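Side-chain contacts in putative gamma-glutamylcyclotransferase PH0828 (Pyrococcus horikoshii, PDB 1V30), which is of unproven function but probably acts as a gamma-glutamylcyclotransferase, an enzyme of the acyltransferase class: residues 13-16 against 20-23; 46-51 against 79-84; 71-76 against 94-99. All blocks are in the same frame, centred on the assembly; numbering follows the deposited sequence.

Interaction 1. Residues 13-16 against 20-23; sequences YGTL and KPLH
Thr-15 and Leu-22 lie side by side with their side chains pointing the same way, and the methyl of Thr-15 does the touching: CG2 stands 3.6 Å from Leu-22 CG and about as near its CD1. That methyl is placed by the first torsion of Thr-15 (chi1 -44°), which sets CG2 anti to the backbone N and turns OG1 to the N side. Leu-16 comes across Leu-22 at a slant, its CD2 3.9 Å from Leu-22 CB. The imidazole of His-23 meets the backbone edge-on. Its ND1 donates to Leu-16 O at 2.8 Å, almost straight (170°), with the oxygen only 4° out of the ring plane, so this nitrogen carries the proton. One residue earlier in each segment, Leu-22 N donates to Thr-15 O at 2.9 Å. Lys-20 lays its aliphatic root against the same backbone, CG 3.2 Å from Gly-14 O, while its ammonium leaves to form a salt bridge with Asp-113. The type I turn from Lys-20 to His-23 thus backs the loop 13-16, which is the substrate-binding loop by similarity. The amide nitrogens of Tyr-13 and Leu-16 bind the sulfonate of 2-[N-cyclohexylamino]ethane sulfonic acid, probably from the crystallisation liquor. With the carbonyls of Thr-15 and Leu-16 engaged by the turn and amides of the same loop turned to an anion, the chemistry is consistent with a backbone-built anion pocket.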
ATOM      1  N   TYR A  13      -1.059   0.653   0.111  1.00 11.45           N
ATOM      2  CA  TYR A  13      -0.598   1.836   0.827  1.00 11.82           C
ATOM      3  C   TYR A  13       0.647   2.477   0.241  1.00 12.04           C
ATOM      4  O   TYR A  13       1.007   3.586   0.631  1.00 14.06           O
ATOM      5  CB  TYR A  13      -0.283   1.457   2.274  1.00 12.63           C
ATOM      6  CG  TYR A  13       0.741   0.337   2.379  1.00 12.27           C
ATOM      7  CD1 TYR A  13       0.343  -1.000   2.453  1.00 12.20           C
ATOM      8  CD2 TYR A  13       2.114   0.613   2.387  1.00 11.45           C
ATOM      9  CE1 TYR A  13       1.292  -2.034   2.540  1.00 12.18           C
ATOM     10  CE2 TYR A  13       3.064  -0.412   2.470  1.00 13.05           C
ATOM     11  CZ  TYR A  13       2.646  -1.729   2.551  1.00 11.83           C
ATOM     12  OH  TYR A  13       3.590  -2.723   2.689  1.00 13.45           O
ATOM     13  N   GLY A  14       1.306   1.793  -0.684  1.00 12.03           N
ATOM     14  CA  GLY A  14       2.539   2.338  -1.211  1.00 12.58           C
ATOM     15  C   GLY A  14       2.774   2.308  -2.699  1.00 12.74           C
ATOM     16  O   GLY A  14       2.155   3.054  -3.456  1.00 12.66           O
ATOM     17  N   THR A  15       3.680   1.432  -3.110  1.00 11.45           N
ATOM     18  CA  THR A  15       4.101   1.294  -4.495  1.00 12.23           C
ATOM     19  C   THR A  15       3.006   1.134  -5.548  1.00 12.41           C
ATOM     20  O   THR A  15       3.172   1.575  -6.692  1.00 11.99           O
ATOM     21  CB  THR A  15       5.110   0.135  -4.588  1.00 11.34           C
ATOM     22  OG1 THR A  15       6.041   0.251  -3.503  1.00 12.98           O
ATOM     23  CG2 THR A  15       5.871   0.185  -5.889  1.00 14.27           C
ATOM     24  N   LEU A  16       1.893   0.524  -5.165  1.00 12.94           N
ATOM     25  CA  LEU A  16       0.783   0.313  -6.088  1.00 12.08           C
ATOM     26  C   LEU A  16      -0.253   1.447  -6.109  1.00 12.56           C
ATOM     27  O   LEU A  16      -1.150   1.451  -6.954  1.00 13.92           O
ATOM     28  CB  LEU A  16       0.092  -1.020  -5.776  1.00 13.15           C
ATOM     29  CG  LEU A  16       0.883  -2.294  -6.111  1.00 11.95           C
ATOM     30  CD1 LEU A  16       0.283  -3.474  -5.366  1.00 13.85           C
ATOM     31  CD2 LEU A  16       0.878  -2.535  -7.616  1.00 14.58           C
ATOM     32  N   LYS A  20       2.151   6.078  -8.070  1.00 14.58           N
ATOM     33  CA  LYS A  20       3.360   5.452  -7.541  1.00 14.81           C
ATOM     34  C   LYS A  20       3.989   4.530  -8.583  1.00 13.80           C
ATOM     35  O   LYS A  20       3.337   4.148  -9.553  1.00 14.14           O
ATOM     36  CB  LYS A  20       3.041   4.727  -6.229  1.00 14.16           C
ATOM     37  CG  LYS A  20       2.955   5.665  -5.027  1.00 19.72           C
ATOM     38  CD  LYS A  20       2.027   6.838  -5.286  1.00 21.00           C
ATOM     39  CE  LYS A  20       2.011   7.822  -4.127  1.00 20.31           C
ATOM     40  NZ  LYS A  20       1.031   8.903  -4.436  1.00 20.55           N
ATOM     41  N   PRO A  21       5.257   4.127  -8.378  1.00 14.57           N
ATOM     42  CA  PRO A  21       5.970   3.268  -9.331  1.00 13.92           C
ATOM     43  C   PRO A  21       5.334   2.053  -9.995  1.00 15.51           C
ATOM     44  O   PRO A  21       5.622   1.777 -11.161  1.00 17.70           O
ATOM     45  CB  PRO A  21       7.246   2.899  -8.575  1.00 14.58           C
ATOM     46  CG  PRO A  21       7.490   4.108  -7.737  1.00 14.20           C
ATOM     47  CD  PRO A  21       6.107   4.413  -7.207  1.00 14.16           C
ATOM     48  N   LEU A  22       4.488   1.318  -9.289  1.00 14.31           N
ATOM     49  CA  LEU A  22       3.887   0.138  -9.898  1.00 14.42           C
ATOM     50  C   LEU A  22       2.393   0.254 -10.150  1.00 14.01           C
ATOM     51  O   LEU A  22       1.719  -0.751 -10.380  1.00 14.66           O
ATOM     52  CB  LEU A  22       4.164  -1.099  -9.037  1.00 16.15           C
ATOM     53  CG  LEU A  22       5.623  -1.562  -9.021  1.00 16.93           C
ATOM     54  CD1 LEU A  22       5.766  -2.760  -8.090  1.00 18.08           C
ATOM     55  CD2 LEU A  22       6.066  -1.928 -10.434  1.00 19.66           C
ATOM     56  N   HIS A  23       1.872   1.475 -10.138  1.00 14.88           N
ATOM     57  CA  HIS A  23       0.443   1.635 -10.344  1.00 14.81           C
ATOM     58  C   HIS A  23      -0.070   1.135 -11.684  1.00 15.55           C
ATOM     59  O   HIS A  23      -1.246   0.788 -11.796  1.00 16.21           O
ATOM     60  CB  HIS A  23       0.010   3.085 -10.169  1.00 15.79           C
ATOM     61  CG  HIS A  23      -1.476   3.253 -10.165  1.00 16.68           C
ATOM     62  ND1 HIS A  23      -2.280   2.698  -9.193  1.00 16.79           N
ATOM     63  CD2 HIS A  23      -2.310   3.868 -11.035  1.00 18.79           C
ATOM     64  CE1 HIS A  23      -3.545   2.963  -9.464  1.00 18.58           C
ATOM     65  NE2 HIS A  23      -3.591   3.672 -10.579  1.00 19.93           N
TER

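Interaction 2. Residues 46-51 against 79-84; sequences YLPYAV and TGYRLV
Tyr-81, the first residue of strand 81-86, makes the contact, reaching with its phenol toward residues 47-49. Just before it, Gly-80 is already bonded through the backbone to Gly-99. The backbones stay well apart, with Tyr-81 CA 8.5 Å from Tyr-49 CA, and the ring spans the gap, its CG anti to the carbonyl carbon (chi1 -55°). The hydroxyl is the donor to the other segment: Tyr-81 OH lies 2.7 Å from Pro-48 O, which sits at the ring edge, in its plane. Seen from the acceptor, the C=O...donor angle is 154° and the hydroxyl is tilted 22° from the carbonyl plane. The hydroxyl oxygen also touches carbon: Tyr-81 OH is 3.7 Å from Leu-47 CB and 3.8 Å from Tyr-49 CD2. The two tyrosine side chains cross at about a right angle, the nearest ring carbons being Tyr-49 CD2 and Tyr-81 CZ at 4.2 Å. Strands 48-51 and 81-86 are not directly paired; both are joined to strand 93-98, the former through Ala-50 and Trp-98, and the phenol adds a side-chain tie between them. A phenylalanine here would probably leave Pro-48 O without this donor and the ring less firmly held against strand 48-51. Beyond the hydroxyl, the Tyr-81 ring meets Trp-98 edge-to-face and touches Tyr-13 of the loop that binds substrate by similarity. Arg-82 is paired with Glu-97 of strand 93-98 through the backbone, and further on Val-84 packs on Leu-95 and Tyr-40.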
ATOM      1  N   TYR A  46      13.800   2.964   0.678  1.00 12.19           N
ATOM      2  CA  TYR A  46      13.779   3.005  -0.786  1.00 12.84           C
ATOM      3  C   TYR A  46      12.436   2.432  -1.232  1.00 13.67           C
ATOM      4  O   TYR A  46      12.014   2.606  -2.378  1.00 13.99           O
ATOM      5  CB  TYR A  46      14.906   2.172  -1.390  1.00 12.93           C
ATOM      6  CG  TYR A  46      16.284   2.675  -1.048  1.00 12.79           C
ATOM      7  CD1 TYR A  46      17.170   1.887  -0.309  1.00 13.98           C
ATOM      8  CD2 TYR A  46      16.705   3.939  -1.456  1.00 11.46           C
ATOM      9  CE1 TYR A  46      18.440   2.349   0.016  1.00 14.07           C
ATOM     10  CE2 TYR A  46      17.971   4.411  -1.140  1.00 13.67           C
ATOM     11  CZ  TYR A  46      18.836   3.609  -0.401  1.00 12.62           C
ATOM     12  OH  TYR A  46      20.093   4.076  -0.098  1.00 14.87           O
ATOM     13  N   LEU A  47      11.779   1.737  -0.305  1.00 12.59           N
ATOM     14  CA  LEU A  47      10.477   1.117  -0.525  1.00 12.55           C
ATOM     15  C   LEU A  47       9.610   1.402   0.688  1.00 12.02           C
ATOM     16  O   LEU A  47      10.122   1.620   1.788  1.00 13.06           O
ATOM     17  CB  LEU A  47      10.606  -0.405  -0.647  1.00 13.35           C
ATOM     18  CG  LEU A  47      11.413  -0.983  -1.805  1.00 15.50           C
ATOM     19  CD1 LEU A  47      11.601  -2.478  -1.588  1.00 17.32           C
ATOM     20  CD2 LEU A  47      10.705  -0.712  -3.117  1.00 15.78           C
ATOM     21  N   PRO A  48       8.285   1.398   0.504  1.00 11.91           N
ATOM     22  CA  PRO A  48       7.354   1.648   1.607  1.00 10.90           C
ATOM     23  C   PRO A  48       7.089   0.345   2.355  1.00 10.77           C
ATOM     24  O   PRO A  48       6.971  -0.717   1.739  1.00 11.41           O
ATOM     25  CB  PRO A  48       6.111   2.171   0.895  1.00 10.95           C
ATOM     26  CG  PRO A  48       6.108   1.371  -0.369  1.00 11.41           C
ATOM     27  CD  PRO A  48       7.573   1.330  -0.788  1.00 12.03           C
ATOM     28  N   TYR A  49       6.980   0.432   3.676  1.00 12.38           N
ATOM     29  CA  TYR A  49       6.750  -0.750   4.496  1.00 13.10           C
ATOM     30  C   TYR A  49       5.624  -0.579   5.497  1.00 13.54           C
ATOM     31  O   TYR A  49       5.643   0.340   6.306  1.00 14.05           O
ATOM     32  CB  TYR A  49       8.010  -1.109   5.279  1.00 14.42           C
ATOM     33  CG  TYR A  49       9.259  -1.224   4.446  1.00 12.77           C
ATOM     34  CD1 TYR A  49      10.310  -0.325   4.610  1.00 13.38           C
ATOM     35  CD2 TYR A  49       9.412  -2.250   3.519  1.00 12.79           C
ATOM     36  CE1 TYR A  49      11.483  -0.450   3.876  1.00 13.16           C
ATOM     37  CE2 TYR A  49      10.579  -2.386   2.780  1.00 13.16           C
ATOM     38  CZ  TYR A  49      11.611  -1.484   2.965  1.00 13.72           C
ATOM     39  OH  TYR A  49      12.777  -1.634   2.262  1.00 14.76           O
ATOM     40  N   ALA A  50       4.640  -1.469   5.439  1.00 14.58           N
ATOM     41  CA  ALA A  50       3.549  -1.430   6.404  1.00 14.32           C
ATOM     42  C   ALA A  50       3.779  -2.601   7.350  1.00 14.73           C
ATOM     43  O   ALA A  50       3.924  -3.744   6.915  1.00 16.30           O
ATOM     44  CB  ALA A  50       2.196  -1.572   5.711  1.00 14.52           C
ATOM     45  N   VAL A  51       3.855  -2.300   8.640  1.00 15.66           N
ATOM     46  CA  VAL A  51       4.051  -3.328   9.657  1.00 16.81           C
ATOM     47  C   VAL A  51       3.065  -3.065  10.777  1.00 18.49           C
ATOM     48  O   VAL A  51       2.638  -1.932  10.981  1.00 17.37           O
ATOM     49  CB  VAL A  51       5.482  -3.297  10.236  1.00 17.69           C
ATOM     50  CG1 VAL A  51       6.485  -3.644   9.151  1.00 18.23           C
ATOM     51  CG2 VAL A  51       5.779  -1.930  10.836  1.00 17.86           C
ATOM     52  N   THR A  79       8.910  -9.931  -2.879  1.00 17.96           N
ATOM     53  CA  THR A  79       9.669 -10.922  -2.113  1.00 19.44           C
ATOM     54  C   THR A  79       9.634 -10.751  -0.599  1.00 17.72           C
ATOM     55  O   THR A  79       9.428 -11.717   0.140  1.00 16.61           O
ATOM     56  CB  THR A  79      11.160 -10.929  -2.541  1.00 19.37           C
ATOM     57  OG1 THR A  79      11.265 -11.356  -3.900  1.00 24.22           O
ATOM     58  CG2 THR A  79      11.977 -11.858  -1.650  1.00 23.69           C
ATOM     59  N   GLY A  80       9.848  -9.527  -0.138  1.00 16.16           N
ATOM     60  CA  GLY A  80       9.875  -9.277   1.289  1.00 14.23           C
ATOM     61  C   GLY A  80       8.540  -9.037   1.966  1.00 12.42           C
ATOM     62  O   GLY A  80       8.497  -8.865   3.181  1.00 14.46           O
ATOM     63  N   TYR A  81       7.458  -9.025   1.195  1.00 13.44           N
ATOM     64  CA  TYR A  81       6.129  -8.797   1.753  1.00 12.89           C
ATOM     65  C   TYR A  81       5.307 -10.083   1.763  1.00 13.29           C
ATOM     66  O   TYR A  81       5.471 -10.938   0.899  1.00 15.57           O
ATOM     67  CB  TYR A  81       5.368  -7.750   0.925  1.00 13.28           C
ATOM     68  CG  TYR A  81       6.069  -6.422   0.730  1.00 12.66           C
ATOM     69  CD1 TYR A  81       7.044  -6.261  -0.256  1.00 13.27           C
ATOM     70  CD2 TYR A  81       5.721  -5.312   1.501  1.00 12.30           C
ATOM     71  CE1 TYR A  81       7.650  -5.018  -0.478  1.00 12.03           C
ATOM     72  CE2 TYR A  81       6.325  -4.067   1.291  1.00 11.78           C
ATOM     73  CZ  TYR A  81       7.282  -3.929   0.300  1.00 11.53           C
ATOM     74  OH  TYR A  81       7.851  -2.691   0.073  1.00 12.55           O
ATOM     75  N   ARG A  82       4.427 -10.224   2.744  1.00 15.04           N
ATOM     76  CA  ARG A  82       3.572 -11.397   2.795  1.00 16.13           C
ATOM     77  C   ARG A  82       2.121 -10.929   2.818  1.00 15.71           C
ATOM     78  O   ARG A  82       1.795  -9.882   3.376  1.00 15.54           O
ATOM     79  CB  ARG A  82       3.924 -12.279   4.001  1.00 18.34           C
ATOM     80  CG  ARG A  82       5.265 -12.993   3.822  1.00 18.05           C
ATOM     81  CD  ARG A  82       5.676 -13.791   5.051  1.00 19.63           C
ATOM     82  NE  ARG A  82       5.814 -12.935   6.223  1.00 19.63           N
ATOM     83  CZ  ARG A  82       6.403 -13.300   7.359  1.00 21.21           C
ATOM     84  NH1 ARG A  82       6.922 -14.515   7.488  1.00 18.63           N
ATOM     85  NH2 ARG A  82       6.465 -12.452   8.372  1.00 21.49           N
ATOM     86  N   LEU A  83       1.262 -11.718   2.191  1.00 14.78           N
ATOM     87  CA  LEU A  83      -0.151 -11.406   2.057  1.00 15.30           C
ATOM     88  C   LEU A  83      -0.943 -11.590   3.343  1.00 15.74           C
ATOM     89  O   LEU A  83      -0.909 -12.654   3.955  1.00 16.28           O
ATOM     90  CB  LEU A  83      -0.739 -12.292   0.957  1.00 16.98           C
ATOM     91  CG  LEU A  83      -2.044 -11.878   0.285  1.00 19.41           C
ATOM     92  CD1 LEU A  83      -1.802 -10.638  -0.569  1.00 17.04           C
ATOM     93  CD2 LEU A  83      -2.547 -13.020  -0.583  1.00 22.02           C
ATOM     94  N   VAL A  84      -1.653 -10.545   3.756  1.00 14.98           N
ATOM     95  CA  VAL A  84      -2.482 -10.607   4.950  1.00 15.96           C
ATOM     96  C   VAL A  84      -3.856 -10.058   4.599  1.00 16.15           C
ATOM     97  O   VAL A  84      -4.043  -9.445   3.545  1.00 17.61           O
ATOM     98  CB  VAL A  84      -1.897  -9.778   6.121  1.00 14.69           C
ATOM     99  CG1 VAL A  84      -0.525 -10.312   6.500  1.00 17.00           C
ATOM    100  CG2 VAL A  84      -1.811  -8.307   5.741  1.00 16.69           C
TER

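Interaction 3. Residues 71-76 against 94-99; sequences RINEIE and FLWEWG
Asn-73 and Trp-96 share the polar part of the contact, a hydrogen bond from the indole NE1 to the amide oxygen OD1 at 2.9 Å. It is nearly straight at the proton (175°), and the oxygen lies in the indole plane at the ring edge. At the acceptor the fit is more oblique: NE1 is tilted 35° from the carbonyl plane, and the amide and ring planes stand 54° apart. The first torsion of Asn-73 swings the amide roughly opposite its N, bringing it to the indole from a residue just past the helix end.

The apolar part belongs to Ile-72. Its branch methyl CG2 is 3.7 Å from Trp-96 CH2 and equally close to CZ2, at the six-membered end of the indole, and the two side chains cross at roughly a right angle. Indole N-H and benzo carbons are therefore engaged by consecutive residues.

The type I turn from Ile-72 to Ile-75 leads out of helix 66-72 toward Glu-76, the proton acceptor by similarity. Ile-72 also packs on Tyr-25 and Leu-26, while the indole, rising from strand 93-98, sits between the helix end, Leu-83 of its hairpin partner and Leu-16 of the 13-16 loop.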
ATOM      1  N   ARG A  71      -0.533 -11.703 -11.255  1.00 18.73           N
ATOM      2  CA  ARG A  71       0.601 -11.023 -11.871  1.00 20.77           C
ATOM      3  C   ARG A  71       1.327 -10.167 -10.844  1.00 18.77           C
ATOM      4  O   ARG A  71       2.557 -10.164 -10.775  1.00 19.04           O
ATOM      5  CB  ARG A  71       0.149 -10.129 -13.029  1.00 23.83           C
ATOM      6  CG  ARG A  71      -0.071 -10.852 -14.346  1.00 27.88           C
ATOM      7  CD  ARG A  71       0.350  -9.963 -15.510  1.00 32.30           C
ATOM      8  NE  ARG A  71      -0.276  -8.644 -15.462  1.00 35.26           N
ATOM      9  CZ  ARG A  71      -1.562  -8.414 -15.703  1.00 37.27           C
ATOM     10  NH1 ARG A  71      -2.368  -9.418 -16.014  1.00 38.61           N
ATOM     11  NH2 ARG A  71      -2.045  -7.181 -15.637  1.00 38.37           N
ATOM     12  N   ILE A  72       0.555  -9.436 -10.047  1.00 18.15           N
ATOM     13  CA  ILE A  72       1.127  -8.575  -9.022  1.00 17.78           C
ATOM     14  C   ILE A  72       1.853  -9.395  -7.963  1.00 18.55           C
ATOM     15  O   ILE A  72       2.963  -9.056  -7.554  1.00 17.36           O
ATOM     16  CB  ILE A  72       0.030  -7.738  -8.331  1.00 18.33           C
ATOM     17  CG1 ILE A  72      -0.578  -6.755  -9.333  1.00 18.78           C
ATOM     18  CG2 ILE A  72       0.611  -7.008  -7.121  1.00 19.23           C
ATOM     19  CD1 ILE A  72      -1.750  -5.961  -8.784  1.00 20.24           C
ATOM     20  N   ASN A  73       1.225 -10.484  -7.533  1.00 18.50           N
ATOM     21  CA  ASN A  73       1.797 -11.333  -6.497  1.00 18.91           C
ATOM     22  C   ASN A  73       2.999 -12.145  -6.984  1.00 20.29           C
ATOM     23  O   ASN A  73       3.555 -12.951  -6.237  1.00 21.35           O
ATOM     24  CB  ASN A  73       0.709 -12.253  -5.930  1.00 18.50           C
ATOM     25  CG  ASN A  73       0.950 -12.616  -4.475  1.00 18.00           C
ATOM     26  OD1 ASN A  73       1.509 -11.827  -3.708  1.00 17.44           O
ATOM     27  ND2 ASN A  73       0.511 -13.805  -4.081  1.00 19.26           N
ATOM     28  N   GLU A  74       3.391 -11.920  -8.236  1.00 20.67           N
ATOM     29  CA  GLU A  74       4.542 -12.591  -8.834  1.00 23.42           C
ATOM     30  C   GLU A  74       5.713 -11.615  -8.957  1.00 22.71           C
ATOM     31  O   GLU A  74       6.862 -12.034  -9.118  1.00 26.52           O
ATOM     32  CB  GLU A  74       4.199 -13.128 -10.229  1.00 24.95           C
ATOM     33  CG  GLU A  74       3.650 -14.541 -10.253  1.00 29.03           C
ATOM     34  CD  GLU A  74       3.437 -15.050 -11.669  1.00 29.01           C
ATOM     35  OE1 GLU A  74       3.103 -16.241 -11.835  1.00 32.06           O
ATOM     36  OE2 GLU A  74       3.600 -14.253 -12.617  1.00 32.03           O
ATOM     37  N   ILE A  75       5.417 -10.319  -8.889  1.00 22.95           N
ATOM     38  CA  ILE A  75       6.445  -9.283  -8.999  1.00 22.51           C
ATOM     39  C   ILE A  75       7.590  -9.555  -8.021  1.00 21.95           C
ATOM     40  O   ILE A  75       7.367  -9.816  -6.838  1.00 20.36           O
ATOM     41  CB  ILE A  75       5.849  -7.875  -8.726  1.00 21.21           C
ATOM     42  CG1 ILE A  75       4.700  -7.601  -9.704  1.00 23.74           C
ATOM     43  CG2 ILE A  75       6.927  -6.806  -8.887  1.00 23.80           C
ATOM     44  CD1 ILE A  75       3.978  -6.287  -9.476  1.00 25.93           C
ATOM     45  N   GLU A  76       8.818  -9.492  -8.525  1.00 21.03           N
ATOM     46  CA  GLU A  76      10.002  -9.752  -7.718  1.00 20.44           C
ATOM     47  C   GLU A  76      10.076  -8.918  -6.438  1.00 18.46           C
ATOM     48  O   GLU A  76      10.429  -9.427  -5.376  1.00 18.86           O
ATOM     49  CB  GLU A  76      11.258  -9.503  -8.555  1.00 23.12           C
ATOM     50  CG  GLU A  76      12.511 -10.149  -8.002  1.00 28.78           C
ATOM     51  CD  GLU A  76      12.428 -11.661  -7.987  1.00 32.24           C
ATOM     52  OE1 GLU A  76      13.364 -12.302  -7.468  1.00 34.98           O
ATOM     53  OE2 GLU A  76      11.428 -12.213  -8.495  1.00 35.83           O
ATOM     54  N   PHE A  94      -7.038  -7.895   0.720  1.00 13.70           N
ATOM     55  CA  PHE A  94      -5.685  -8.385   0.926  1.00 14.27           C
ATOM     56  C   PHE A  94      -4.737  -7.193   0.923  1.00 14.38           C
ATOM     57  O   PHE A  94      -4.957  -6.207   0.210  1.00 16.18           O
ATOM     58  CB  PHE A  94      -5.281  -9.364  -0.179  1.00 15.34           C
ATOM     59  CG  PHE A  94      -5.984 -10.681  -0.097  1.00 15.06           C
ATOM     60  CD1 PHE A  94      -7.111 -10.933  -0.870  1.00 15.95           C
ATOM     61  CD2 PHE A  94      -5.531 -11.664   0.772  1.00 16.77           C
ATOM     62  CE1 PHE A  94      -7.779 -12.155  -0.778  1.00 16.99           C
ATOM     63  CE2 PHE A  94      -6.192 -12.886   0.873  1.00 17.45           C
ATOM     64  CZ  PHE A  94      -7.318 -13.131   0.095  1.00 18.68           C
ATOM     65  N   LEU A  95      -3.685  -7.298   1.721  1.00 14.05           N
ATOM     66  CA  LEU A  95      -2.682  -6.251   1.838  1.00 13.48           C
ATOM     67  C   LEU A  95      -1.326  -6.931   1.937  1.00 14.36           C
ATOM     68  O   LEU A  95      -1.215  -8.014   2.519  1.00 14.56           O
ATOM     69  CB  LEU A  95      -2.963  -5.407   3.085  1.00 14.92           C
ATOM     70  CG  LEU A  95      -1.957  -4.325   3.484  1.00 15.52           C
ATOM     71  CD1 LEU A  95      -2.702  -3.124   4.047  1.00 16.48           C
ATOM     72  CD2 LEU A  95      -0.970  -4.878   4.500  1.00 16.36           C
ATOM     73  N   TRP A  96      -0.306  -6.311   1.351  1.00 13.08           N
ATOM     74  CA  TRP A  96       1.041  -6.857   1.373  1.00 13.60           C
ATOM     75  C   TRP A  96       1.801  -6.240   2.529  1.00 13.59           C
ATOM     76  O   TRP A  96       2.243  -5.094   2.460  1.00 13.84           O
ATOM     77  CB  TRP A  96       1.749  -6.571   0.053  1.00 12.22           C
ATOM     78  CG  TRP A  96       1.303  -7.474  -1.058  1.00 13.95           C
ATOM     79  CD1 TRP A  96       1.788  -8.719  -1.347  1.00 14.38           C
ATOM     80  CD2 TRP A  96       0.272  -7.214  -2.021  1.00 14.28           C
ATOM     81  NE1 TRP A  96       1.127  -9.247  -2.431  1.00 15.28           N
ATOM     82  CE2 TRP A  96       0.190  -8.344  -2.865  1.00 16.00           C
ATOM     83  CE3 TRP A  96      -0.592  -6.134  -2.254  1.00 14.88           C
ATOM     84  CZ2 TRP A  96      -0.720  -8.426  -3.923  1.00 17.29           C
ATOM     85  CZ3 TRP A  96      -1.497  -6.215  -3.309  1.00 16.81           C
ATOM     86  CH2 TRP A  96      -1.552  -7.352  -4.130  1.00 16.75           C
ATOM     87  N   GLU A  97       1.937  -7.022   3.592  1.00 14.88           N
ATOM     88  CA  GLU A  97       2.618  -6.604   4.804  1.00 16.38           C
ATOM     89  C   GLU A  97       4.115  -6.890   4.737  1.00 15.35           C
ATOM     90  O   GLU A  97       4.529  -7.985   4.359  1.00 17.99           O
ATOM     91  CB  GLU A  97       1.996  -7.346   5.986  1.00 18.95           C
ATOM     92  CG  GLU A  97       2.742  -7.239   7.296  1.00 21.35           C
ATOM     93  CD  GLU A  97       2.077  -8.065   8.374  1.00 23.08           C
ATOM     94  OE1 GLU A  97       0.971  -7.684   8.805  1.00 24.84           O
ATOM     95  OE2 GLU A  97       2.651  -9.104   8.768  1.00 27.42           O
ATOM     96  N   TRP A  98       4.933  -5.906   5.101  1.00 15.67           N
ATOM     97  CA  TRP A  98       6.375  -6.114   5.083  1.00 14.56           C
ATOM     98  C   TRP A  98       6.673  -7.209   6.113  1.00 15.35           C
ATOM     99  O   TRP A  98       6.223  -7.131   7.257  1.00 16.65           O
ATOM    100  CB  TRP A  98       7.104  -4.811   5.421  1.00 13.49           C
ATOM    101  CG  TRP A  98       8.593  -4.943   5.458  1.00 12.47           C
ATOM    102  CD1 TRP A  98       9.401  -4.707   6.529  1.00 14.21           C
ATOM    103  CD2 TRP A  98       9.460  -5.323   4.378  1.00 10.78           C
ATOM    104  NE1 TRP A  98      10.711  -4.913   6.190  1.00 14.05           N
ATOM    105  CE2 TRP A  98      10.781  -5.292   4.876  1.00 12.38           C
ATOM    106  CE3 TRP A  98       9.253  -5.683   3.037  1.00 12.85           C
ATOM    107  CZ2 TRP A  98      11.894  -5.608   4.082  1.00 13.38           C
ATOM    108  CZ3 TRP A  98      10.362  -5.996   2.247  1.00 12.87           C
ATOM    109  CH2 TRP A  98      11.664  -5.956   2.775  1.00 13.08           C
ATOM    110  N   GLY A  99       7.433  -8.219   5.700  1.00 16.52           N
ATOM    111  CA  GLY A  99       7.723  -9.342   6.581  1.00 18.54           C
ATOM    112  C   GLY A  99       8.956  -9.324   7.465  1.00 20.69           C
ATOM    113  O   GLY A  99       9.318 -10.355   8.040  1.00 23.37           O
TER

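Interaction 1 is a surface contact within one loop, whereas interactions 2 and 3 are partly buried and join elements distant in sequence. The latter two share the hairpin of strands 81-86 and 93-98: interaction 2 ties one strand to strand 48-51, interaction 3 the other to the end of helix 66-72. Backbone carbonyls accept in interactions 1 and 2, from amide, imidazole or phenol, but in interaction 3 a side-chain amide accepts from an indole. Tyr-13, from segment 13-16, reaches both others: its OH hydrogen-bonds Trp-96 O (2.7 Å) and, weakly, Ala-50 N (3.2 Å). Each interaction supplies a residue close to the bound buffer molecule, consistent with lining one side of the likely substrate pocket.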